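Local coordinates for putative peptidyl-arginine deiminase family protein (Campylobacter jejuni subsp. jejuni serotype O:2, PDB 6B2W) that probably hydrolyses the guanidinium group of agmatine to give N-carbamoylputrescine, a step towards putrescine in polyamine biosynthesis, and here holds agmatine as bound substrate, at residues 105-110 and 138-143; 82-87 and 118-123; 166-171 and 203-208. The protein carries 1 engineered substitution. All coordinates share one frame; numbering follows the deposited sequence.

Interaction 1: residues 105-110 and 138-143. With K (potassium ion), chain D.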
loop_
_atom_site.group_PDB
_atom_site.type_symbol
_atom_site.label_atom_id
_atom_site.label_comp_id
_atom_site.label_asym_id
_atom_site.label_seq_id
_atom_site.Cartn_x
_atom_site.Cartn_y
_atom_site.Cartn_z
ATOM N N LEU A 105 -2.552 -7.829 -12.529
ATOM C CA LEU A 105 -3.405 -8.838 -11.904
ATOM C C LEU A 105 -4.601 -8.194 -11.208
ATOM O O LEU A 105 -4.469 -7.137 -10.590
ATOM C CB LEU A 105 -2.605 -9.671 -10.901
ATOM C CG LEU A 105 -1.329 -10.346 -11.417
ATOM C CD1 LEU A 105 -0.767 -11.282 -10.358
ATOM C CD2 LEU A 105 -1.577 -11.102 -12.713
ATOM N N ASP A 106 -5.759 -8.849 -11.315
ATOM C CA ASP A 106 -7.020 -8.362 -10.755
ATOM C C ASP A 106 -7.560 -9.369 -9.735
ATOM O O ASP A 106 -8.390 -10.222 -10.061
ATOM C CB ASP A 106 -8.035 -8.129 -11.886
ATOM C CG ASP A 106 -9.321 -7.458 -11.414
ATOM O OD1 ASP A 106 -9.289 -6.708 -10.411
ATOM O OD2 ASP A 106 -10.377 -7.671 -12.053
ATOM N N PHE A 107 -7.071 -9.261 -8.502
ATOM C CA PHE A 107 -7.539 -10.095 -7.398
ATOM C C PHE A 107 -8.914 -9.646 -6.944
ATOM O O PHE A 107 -9.298 -8.492 -7.150
ATOM C CB PHE A 107 -6.580 -10.011 -6.212
ATOM C CG PHE A 107 -5.232 -10.602 -6.483
ATOM C CD1 PHE A 107 -5.010 -11.960 -6.314
ATOM C CD2 PHE A 107 -4.182 -9.802 -6.911
ATOM C CE1 PHE A 107 -3.767 -12.511 -6.567
ATOM C CE2 PHE A 107 -2.936 -10.346 -7.163
ATOM C CZ PHE A 107 -2.730 -11.703 -6.991
ATOM N N THR A 108 -9.652 -10.560 -6.324
ATOM C CA THR A 108 -10.952 -10.239 -5.743
ATOM C C THR A 108 -10.754 -9.450 -4.441
ATOM O O THR A 108 -9.844 -9.738 -3.659
ATOM C CB THR A 108 -11.780 -11.514 -5.482
ATOM O OG1 THR A 108 -11.838 -12.299 -6.678
ATOM C CG2 THR A 108 -13.197 -11.166 -5.047
ATOM N N PHE A 109 -11.608 -8.448 -4.230
ATOM C CA PHE A 109 -11.557 -7.585 -3.051
ATOM C C PHE A 109 -12.912 -7.604 -2.340
ATOM O O PHE A 109 -13.935 -7.288 -2.949
ATOM C CB PHE A 109 -11.188 -6.162 -3.482
ATOM C CG PHE A 109 -11.418 -5.118 -2.423
ATOM C CD1 PHE A 109 -10.482 -4.903 -1.423
ATOM C CD2 PHE A 109 -12.562 -4.330 -2.443
ATOM C CE1 PHE A 109 -10.688 -3.937 -0.453
ATOM C CE2 PHE A 109 -12.774 -3.361 -1.477
ATOM C CZ PHE A 109 -11.834 -3.161 -0.482
ATOM N N ASN A 110 -12.912 -7.979 -1.059
ATOM C CA ASN A 110 -14.147 -8.082 -0.267
ATOM C C ASN A 110 -14.188 -7.132 0.940
ATOM O O ASN A 110 -14.932 -7.364 1.893
ATOM C CB ASN A 110 -14.387 -9.538 0.179
ATOM C CG ASN A 110 -13.429 -10.001 1.267
ATOM O OD1 ASN A 110 -12.391 -9.388 1.512
ATOM N ND2 ASN A 110 -13.777 -11.101 1.924
ATOM N N LYS A 138 -5.587 -9.786 -16.069
ATOM C CA LYS A 138 -5.630 -11.174 -15.603
ATOM C C LYS A 138 -6.473 -11.312 -14.334
ATOM O O LYS A 138 -6.064 -10.869 -13.259
ATOM C CB LYS A 138 -4.218 -11.715 -15.361
ATOM C CG LYS A 138 -4.153 -13.237 -15.322
ATOM C CD LYS A 138 -2.811 -13.755 -14.821
ATOM C CE LYS A 138 -1.701 -13.568 -15.842
ATOM N NZ LYS A 138 -1.672 -14.680 -16.833
ATOM N N LYS A 139 -7.651 -11.919 -14.470
ATOM C CA LYS A 139 -8.496 -12.235 -13.322
ATOM C C LYS A 139 -7.849 -13.353 -12.522
ATOM O O LYS A 139 -7.483 -14.388 -13.080
ATOM C CB LYS A 139 -9.886 -12.685 -13.770
ATOM C CG LYS A 139 -10.721 -11.593 -14.415
ATOM C CD LYS A 139 -11.311 -10.655 -13.372
ATOM C CE LYS A 139 -12.040 -9.486 -14.019
ATOM N NZ LYS A 139 -11.107 -8.517 -14.664
ATOM N N VAL A 140 -7.692 -13.128 -11.222
ATOM C CA VAL A 140 -7.188 -14.153 -10.315
ATOM C C VAL A 140 -8.266 -14.420 -9.277
ATOM O O VAL A 140 -8.681 -13.514 -8.548
ATOM C CB VAL A 140 -5.871 -13.728 -9.640
ATOM C CG1 VAL A 140 -5.368 -14.816 -8.702
ATOM C CG2 VAL A 140 -4.817 -13.429 -10.692
ATOM N N ASP A 141 -8.720 -15.668 -9.230
ATOM C CA ASP A 141 -9.830 -16.073 -8.373
ATOM C C ASP A 141 -9.298 -16.293 -6.955
ATOM O O ASP A 141 -9.141 -17.426 -6.501
ATOM C CB ASP A 141 -10.476 -17.347 -8.945
ATOM C CG ASP A 141 -11.919 -17.534 -8.504
ATOM O OD1 ASP A 141 -12.301 -17.031 -7.424
ATOM O OD2 ASP A 141 -12.675 -18.195 -9.249
ATOM N N PHE A 142 -9.019 -15.188 -6.268
ATOM C CA PHE A 142 -8.332 -15.221 -4.978
ATOM C C PHE A 142 -8.443 -13.867 -4.276
ATOM O O PHE A 142 -8.119 -12.833 -4.862
ATOM C CB PHE A 142 -6.856 -15.575 -5.185
ATOM C CG PHE A 142 -6.092 -15.788 -3.908
ATOM C CD1 PHE A 142 -6.066 -17.035 -3.298
ATOM C CD2 PHE A 142 -5.385 -14.747 -3.322
ATOM C CE1 PHE A 142 -5.359 -17.235 -2.124
ATOM C CE2 PHE A 142 -4.675 -14.942 -2.147
ATOM C CZ PHE A 142 -4.660 -16.189 -1.549
ATOM N N ILE A 143 -8.893 -13.884 -3.022
ATOM C CA ILE A 143 -9.056 -12.661 -2.232
ATOM C C ILE A 143 -7.691 -12.172 -1.752
ATOM O O ILE A 143 -6.992 -12.883 -1.023
ATOM C CB ILE A 143 -9.985 -12.878 -1.013
ATOM C CG1 ILE A 143 -11.393 -13.279 -1.476
ATOM C CG2 ILE A 143 -10.060 -11.614 -0.157
ATOM C CD1 ILE A 143 -12.304 -13.780 -0.370
HETATM K K K D . -10.785 -6.655 -8.246
HETATM O O HOH W 1 -10.977 -3.395 -8.914
#
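The strand pair that carries the potassium site joins L105, D106 and F107 to K138, K139 and V140. Strands 105-108 and 138-141 run parallel, with 29° between their directions. D106 holds the middle with its backbone: its N gives a hydrogen bond to K138 O (2.8 Å), and its O receives V140 N (3.2 Å). Farther on, segment 138-143 turns a corner at F142. There T108 N bonds to F142 O at 3.1 Å, and T108 O lies against the CA-H of I143.

The side chains of D106 and K139 lie side by side on one face of the sheet. With CG anti to the backbone N (chi1 -173°), the D106 carboxylate lies alongside the K139 chain. Its two oxygens have different work. D106 OD1 binds the potassium ion at 2.6 Å and also accepts a hydrogen bond from N125. D106 OD2 forms a salt bridge with K139 NZ (2.8 Å), which comes to the anti side of the carboxylate, 15° from its plane. The lysine chain bends twice to get there. F107 O is a second potassium ligand, also at 2.6 Å from the ion. N122 completes the protein ligands.

L105, F107, K138 and V140 occupy the other face. L105 CD2 lies on K138 CD (3.6 Å), while the amine of K138 pairs with E98. F107 CE1 touches V140 CG1 at 3.5 Å. The carbonyl oxygen of F142 sits at the edge of the F107 ring, in its plane, and the F142 ring meets F107 at CD1.

One carboxylate thus serves two cations, the metal on OD1 and the ammonium on OD2. This probably keeps D106 ionised and limits its rotation. The potassium ion ties the strand backbone at F107 to the same site.

Interaction 2: residues 82-87 and 118-123; sequences DTNDTW and SELDNA. With K (potassium ion), chain D; AG2 (agmatine), chain C.
N84 reaches across to L120 and D121, and its side chain meets both residues. N84 CB rests near D121 OD2 (3.6 Å). N84 CG stands anti to the carbonyl carbon (chi1 -64°) and faces L120 CB at 3.7 Å. The N84 and L120 side chains cross at about a right angle. At the tip, N84 OD1 accepts from two backbone nitrogens. The bond from D121 N to N84 OD1 is good, 3.1 Å long, with the donor 41° above the plane of the amide. The one from L120 N is weak. N84 ND2 turns to the leucine instead and lies 3.7 Å from L120 CD1.

D121 OD1 takes a nearly straight bond from D85 N (3.3 Å, 177°), on the syn side of the carboxylate, and a weak one from N84 N. Thus the N84 side chain accepts from the backbone of 118-123, and the D121 side chain from the backbone of 82-87. D82 CB packs on L120 CD2.

Segment 82-87 is the loop between strand 76-80 and helix 88-91, with D85 and W87 of the agmatine pocket. The short, weakly bonded helix 119-122 lies between this loop and strand 101-108, and its N122 binds the potassium ion.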
loop_
_atom_site.group_PDB
_atom_site.type_symbol
_atom_site.label_atom_id
_atom_site.label_comp_id
_atom_site.label_asym_id
_atom_site.label_seq_id
_atom_site.Cartn_x
_atom_site.Cartn_y
_atom_site.Cartn_z
ATOM N N ASP A 82 -17.445 4.598 -10.568
ATOM C CA ASP A 82 -18.117 4.533 -9.271
ATOM C C ASP A 82 -17.296 3.728 -8.271
ATOM O O ASP A 82 -16.682 2.721 -8.626
ATOM C CB ASP A 82 -19.518 3.929 -9.409
ATOM C CG ASP A 82 -20.486 4.850 -10.139
ATOM O OD1 ASP A 82 -20.027 5.802 -10.813
ATOM O OD2 ASP A 82 -21.712 4.617 -10.038
ATOM N N THR A 83 -17.304 4.181 -7.018
ATOM C CA THR A 83 -16.439 3.641 -5.972
ATOM C C THR A 83 -17.163 3.579 -4.635
ATOM O O THR A 83 -17.956 4.464 -4.317
ATOM C CB THR A 83 -15.205 4.542 -5.765
ATOM O OG1 THR A 83 -15.620 5.813 -5.245
ATOM C CG2 THR A 83 -14.452 4.756 -7.075
ATOM N N ASN A 84 -16.877 2.541 -3.855
ATOM C CA ASN A 84 -17.331 2.465 -2.464
ATOM C C ASN A 84 -16.458 3.331 -1.571
ATOM O O ASN A 84 -16.966 4.096 -0.753
ATOM C CB ASN A 84 -17.279 1.026 -1.943
ATOM C CG ASN A 84 -18.230 0.100 -2.671
ATOM O OD1 ASN A 84 -17.804 -0.866 -3.307
ATOM N ND2 ASN A 84 -19.525 0.384 -2.582
ATOM N N ASP A 85 -15.142 3.201 -1.739
ATOM C CA ASP A 85 -14.175 3.898 -0.893
ATOM C C ASP A 85 -12.897 4.272 -1.666
ATOM O O ASP A 85 -12.817 4.096 -2.885
ATOM C CB ASP A 85 -13.845 3.033 0.332
ATOM C CG ASP A 85 -13.525 3.859 1.573
ATOM O OD1 ASP A 85 -13.246 5.071 1.448
ATOM O OD2 ASP A 85 -13.539 3.287 2.678
ATOM N N THR A 86 -11.903 4.775 -0.936
ATOM C CA THR A 86 -10.738 5.440 -1.510
ATOM C C THR A 86 -9.429 4.652 -1.385
ATOM O O THR A 86 -8.383 5.121 -1.833
ATOM C CB THR A 86 -10.535 6.787 -0.800
ATOM O OG1 THR A 86 -10.399 6.568 0.613
ATOM C CG2 THR A 86 -11.724 7.694 -1.051
ATOM N N TRP A 87 -9.486 3.464 -0.785
ATOM C CA TRP A 87 -8.282 2.700 -0.462
ATOM C C TRP A 87 -7.872 1.799 -1.627
ATOM O O TRP A 87 -7.999 0.576 -1.566
ATOM C CB TRP A 87 -8.500 1.890 0.817
ATOM C CG TRP A 87 -8.994 2.729 1.959
ATOM C CD1 TRP A 87 -10.249 2.723 2.501
ATOM C CD2 TRP A 87 -8.252 3.717 2.681
ATOM N NE1 TRP A 87 -10.326 3.635 3.524
ATOM C CE2 TRP A 87 -9.114 4.260 3.653
ATOM C CE3 TRP A 87 -6.941 4.193 2.602
ATOM C CZ2 TRP A 87 -8.706 5.252 4.540
ATOM C CZ3 TRP A 87 -6.537 5.185 3.486
ATOM C CH2 TRP A 87 -7.418 5.702 4.441
ATOM N N SER A 118 -18.183 -3.611 -0.961
ATOM C CA SER A 118 -17.016 -3.768 -1.827
ATOM C C SER A 118 -17.320 -4.054 -3.299
ATOM O O SER A 118 -16.402 -4.341 -4.062
ATOM C CB SER A 118 -16.147 -4.904 -1.284
ATOM O OG SER A 118 -16.812 -6.147 -1.414
ATOM N N GLU A 119 -18.582 -3.963 -3.713
ATOM C CA GLU A 119 -18.953 -4.408 -5.058
ATOM C C GLU A 119 -18.493 -3.423 -6.139
ATOM O O GLU A 119 -18.110 -3.842 -7.233
ATOM C CB GLU A 119 -20.464 -4.660 -5.160
ATOM C CG GLU A 119 -20.814 -5.863 -6.025
ATOM C CD GLU A 119 -22.310 -6.095 -6.140
ATOM O OE1 GLU A 119 -23.028 -5.156 -6.546
ATOM O OE2 GLU A 119 -22.765 -7.220 -5.834
ATOM N N LEU A 120 -18.525 -2.126 -5.828
ATOM C CA LEU A 120 -18.068 -1.089 -6.763
ATOM C C LEU A 120 -16.539 -1.041 -6.864
ATOM O O LEU A 120 -15.990 -1.034 -7.966
ATOM C CB LEU A 120 -18.611 0.292 -6.368
ATOM C CG LEU A 120 -20.116 0.532 -6.532
ATOM C CD1 LEU A 120 -20.529 1.819 -5.835
ATOM C CD2 LEU A 120 -20.512 0.581 -8.001
ATOM N N ASP A 121 -15.858 -1.007 -5.718
ATOM C CA ASP A 121 -14.390 -1.059 -5.680
ATOM C C ASP A 121 -13.853 -2.251 -6.469
ATOM O O ASP A 121 -12.819 -2.149 -7.131
ATOM C CB ASP A 121 -13.875 -1.150 -4.236
ATOM C CG ASP A 121 -13.943 0.173 -3.494
ATOM O OD1 ASP A 121 -14.140 1.231 -4.135
ATOM O OD2 ASP A 121 -13.790 0.154 -2.254
ATOM N N ASN A 122 -14.560 -3.376 -6.386
ATOM C CA ASN A 122 -14.157 -4.603 -7.068
ATOM C C ASN A 122 -14.177 -4.467 -8.598
ATOM O O ASN A 122 -13.374 -5.100 -9.290
ATOM C CB ASN A 122 -15.050 -5.777 -6.625
ATOM C CG ASN A 122 -14.397 -7.138 -6.839
ATOM O OD1 ASN A 122 -13.214 -7.327 -6.547
ATOM N ND2 ASN A 122 -15.172 -8.097 -7.333
ATOM N N ALA A 123 -15.083 -3.636 -9.113
ATOM C CA ALA A 123 -15.278 -3.468 -10.555
ATOM C C ALA A 123 -14.489 -2.308 -11.162
ATOM O O ALA A 123 -14.611 -2.043 -12.358
ATOM C CB ALA A 123 -16.760 -3.292 -10.852
HETATM K K K D . -10.785 -6.655 -8.246
HETATM N N AG2 C . -12.544 1.970 6.120
HETATM C CA AG2 C . -11.498 1.213 6.816
HETATM C CB AG2 C . -10.397 0.775 5.848
HETATM C CG AG2 C . -9.009 1.067 6.430
HETATM C CD AG2 C . -7.967 1.063 5.314
HETATM N NE AG2 C . -7.005 -0.033 5.500
HETATM C CZ AG2 C . -5.964 -0.253 4.689
HETATM N NH1 AG2 C . -5.132 -1.263 4.921
HETATM N NH2 AG2 C . -5.747 0.517 3.623
HETATM O O HOH W 1 -10.977 -3.395 -8.914
#

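Interaction 3: residues 166-171 and 203-208. With AG2 (agmatine), chain C.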
loop_
_atom_site.group_PDB
_atom_site.type_symbol
_atom_site.label_atom_id
_atom_site.label_comp_id
_atom_site.label_asym_id
_atom_site.label_seq_id
_atom_site.Cartn_x
_atom_site.Cartn_y
_atom_site.Cartn_z
ATOM N N ASN A 166 -6.458 -15.251 8.089
ATOM C CA ASN A 166 -7.686 -14.910 8.799
ATOM C C ASN A 166 -8.880 -15.620 8.168
ATOM O O ASN A 166 -8.961 -15.752 6.945
ATOM C CB ASN A 166 -7.899 -13.392 8.789
ATOM C CG ASN A 166 -8.768 -12.914 9.939
ATOM O OD1 ASN A 166 -9.950 -13.244 10.014
ATOM N ND2 ASN A 166 -8.184 -12.127 10.839
ATOM N N GLU A 167 -9.806 -16.074 9.009
ATOM C CA GLU A 167 -10.979 -16.816 8.540
ATOM C C GLU A 167 -11.892 -15.978 7.636
ATOM O O GLU A 167 -12.657 -16.532 6.847
ATOM C CB GLU A 167 -11.773 -17.382 9.727
ATOM C CG GLU A 167 -12.516 -16.341 10.556
ATOM C CD GLU A 167 -13.018 -16.885 11.886
ATOM O OE1 GLU A 167 -12.274 -17.640 12.553
ATOM O OE2 GLU A 167 -14.159 -16.547 12.272
ATOM N N ASN A 168 -11.808 -14.652 7.750
ATOM C CA ASN A 168 -12.588 -13.748 6.893
ATOM C C ASN A 168 -12.008 -13.528 5.481
ATOM O O ASN A 168 -12.627 -12.843 4.665
ATOM C CB ASN A 168 -12.818 -12.399 7.601
ATOM C CG ASN A 168 -11.547 -11.571 7.748
ATOM O OD1 ASN A 168 -10.465 -11.985 7.339
ATOM N ND2 ASN A 168 -11.679 -10.389 8.342
ATOM N N ARG A 169 -10.832 -14.102 5.202
ATOM C CA ARG A 169 -10.195 -13.996 3.881
ATOM C C ARG A 169 -10.399 -15.272 3.045
ATOM O O ARG A 169 -11.500 -15.511 2.550
ATOM C CB ARG A 169 -8.699 -13.672 4.028
ATOM C CG ARG A 169 -8.385 -12.334 4.668
ATOM C CD ARG A 169 -9.131 -11.187 4.008
ATOM N NE ARG A 169 -8.398 -9.932 4.147
ATOM C CZ ARG A 169 -8.283 -9.234 5.275
ATOM N NH1 ARG A 169 -8.852 -9.648 6.402
ATOM N NH2 ARG A 169 -7.586 -8.103 5.276
ATOM N N ASN A 170 -9.345 -16.075 2.883
ATOM C CA ASN A 170 -9.401 -17.313 2.111
ATOM C C ASN A 170 -9.350 -18.496 3.064
ATOM O O ASN A 170 -8.414 -19.297 3.044
ATOM C CB ASN A 170 -8.244 -17.370 1.111
ATOM C CG ASN A 170 -8.336 -16.287 0.049
ATOM O OD1 ASN A 170 -9.315 -16.219 -0.698
ATOM N ND2 ASN A 170 -7.316 -15.436 -0.028
ATOM N N SER A 171 -10.377 -18.581 3.906
ATOM C CA SER A 171 -10.496 -19.619 4.933
ATOM C C SER A 171 -10.395 -21.040 4.385
ATOM O O SER A 171 -9.888 -21.934 5.064
ATOM C CB SER A 171 -11.830 -19.469 5.662
ATOM O OG SER A 171 -12.889 -19.294 4.733
ATOM N N ASP A 203 -7.965 -1.574 11.017
ATOM C CA ASP A 203 -9.136 -2.451 10.932
ATOM C C ASP A 203 -9.019 -3.448 9.777
ATOM O O ASP A 203 -10.023 -3.980 9.295
ATOM C CB ASP A 203 -10.407 -1.611 10.778
ATOM C CG ASP A 203 -10.394 -0.744 9.530
ATOM O OD1 ASP A 203 -9.857 -1.169 8.487
ATOM O OD2 ASP A 203 -10.931 0.373 9.599
ATOM N N THR A 204 -7.790 -3.703 9.344
ATOM C CA THR A 204 -7.532 -4.508 8.157
ATOM C C THR A 204 -6.935 -5.871 8.520
ATOM O O THR A 204 -6.582 -6.651 7.635
ATOM C CB THR A 204 -6.583 -3.749 7.204
ATOM O OG1 THR A 204 -6.702 -4.259 5.873
ATOM C CG2 THR A 204 -5.158 -3.877 7.659
ATOM N N ASP A 205 -6.825 -6.140 9.821
ATOM C CA ASP A 205 -6.264 -7.389 10.344
ATOM C C ASP A 205 -4.745 -7.494 10.157
ATOM O O ASP A 205 -4.233 -8.559 9.823
ATOM C CB ASP A 205 -6.979 -8.614 9.747
ATOM C CG ASP A 205 -8.488 -8.542 9.910
ATOM O OD1 ASP A 205 -8.958 -8.548 11.070
ATOM O OD2 ASP A 205 -9.205 -8.472 8.883
ATOM N N HIS A 206 -4.044 -6.380 10.380
ATOM C CA HIS A 206 -2.575 -6.348 10.541
ATOM C C HIS A 206 -1.792 -6.319 9.222
ATOM O O HIS A 206 -0.794 -7.027 9.071
ATOM C CB HIS A 206 -2.076 -7.528 11.393
ATOM C CG HIS A 206 -2.671 -7.601 12.765
ATOM N ND1 HIS A 206 -3.753 -6.845 13.169
ATOM C CD2 HIS A 206 -2.337 -8.373 13.826
ATOM C CE1 HIS A 206 -4.048 -7.138 14.423
ATOM N NE2 HIS A 206 -3.205 -8.065 14.843
ATOM N N HIS A 207 -2.228 -5.482 8.286
ATOM C CA HIS A 207 -1.554 -5.331 6.990
ATOM C C HIS A 207 -0.072 -5.052 7.139
ATOM O O HIS A 207 0.329 -4.217 7.947
ATOM C CB HIS A 207 -2.148 -4.171 6.203
ATOM C CG HIS A 207 -3.205 -4.572 5.229
ATOM N ND1 HIS A 207 -3.621 -3.738 4.217
ATOM C CD2 HIS A 207 -3.919 -5.714 5.097
ATOM C CE1 HIS A 207 -4.557 -4.341 3.511
ATOM N NE2 HIS A 207 -4.755 -5.544 4.020
ATOM N N ILE A 208 0.731 -5.723 6.320
ATOM C CA ILE A 208 2.177 -5.567 6.370
ATOM C C ILE A 208 2.615 -4.133 6.049
ATOM O O ILE A 208 3.670 -3.701 6.510
ATOM C CB ILE A 208 2.883 -6.565 5.418
ATOM C CG1 ILE A 208 4.359 -6.745 5.791
ATOM C CG2 ILE A 208 2.755 -6.117 3.968
ATOM C CD1 ILE A 208 4.589 -7.481 7.092
HETATM N N AG2 C . -12.544 1.970 6.120
HETATM C CA AG2 C . -11.498 1.213 6.816
HETATM C CB AG2 C . -10.397 0.775 5.848
HETATM C CG AG2 C . -9.009 1.067 6.430
HETATM C CD AG2 C . -7.967 1.063 5.314
HETATM N NE AG2 C . -7.005 -0.033 5.500
HETATM C CZ AG2 C . -5.964 -0.253 4.689
HETATM N NH1 AG2 C . -5.132 -1.263 4.921
HETATM N NH2 AG2 C . -5.747 0.517 3.623
#
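N166 opens a type I beta turn that sets N168 and R169 against D205 and T204. N166 OD1 accepts the backbone N of N168 in the carbonyl plane, on a lone pair (3.2 Å), which makes an Asx turn. N166 ND2 comes only to 3.7 Å from D205 OD1, a packing distance. The turn is closed by R169 N bonding to N166 O (3.0 Å).

N168 uses both ends of its amide. N168 ND2 gives a straight but longish hydrogen bond to D205 OD2 (3.2 Å, 176°), coming from above the carboxylate plane. N168 OD1 accepts from R169 NH1 at 3.0 Å, close to the guanidinium plane.

R169 makes the stronger grip. R169 NH1 forms a salt bridge with D205 OD2 at 2.8 Å, on the anti side of the carboxylate. The guanidinium and carboxylate planes are 63° apart. Of the two D205 oxygens, R169 bonds to OD2 alone. R169 NH2 bonds to T204 O (2.9 Å). Both partners lie at the edge of the guanidinium, near its plane, and hold it against rotation. NH1 and N168 ND2 reach OD2 from the same face. K115 adds a salt bridge to this oxygen, which would probably keep D205 ionised. R169 NH2 also pairs with E145, which is also hydrogen-bonded to H207 NE2.

On the far side of segment 203-208, H207 ND1 lies 3.0 Å from agmatine NH1, and D203 and T204 line the same pocket. R169 touches T204 through its backbone O and so probably steadies the pocket loop from the second shell. Segment 166-171 links helices 161-164 and 175-186. Segment 203-208 lies between strands 190-194 and 212-216, and W112 of helix 111-114 packs on both R169 and T204.

In the fold
Interaction 1 touches both of the others. F109 N probably bonds to N122 OD1 (3.0 Å), which joins it to interaction 2. Both share the potassium ion: one supplies D106 and F107, the other N122. On its other side, I143 O probably accepts from N170 ND2 (2.8 Å) of interaction 3. The centre of interaction 1 lies about 14 Å from that of interaction 2 and about 15 Å from that of interaction 3. Interactions 2 and 3 do not touch; their nearest atoms are about 7 Å apart. Agmatine joins them. W87 from 82-87 covers its chain, and 203-208 brings D203, T204 and H207. The engineered S323, also in the pocket, touches W87.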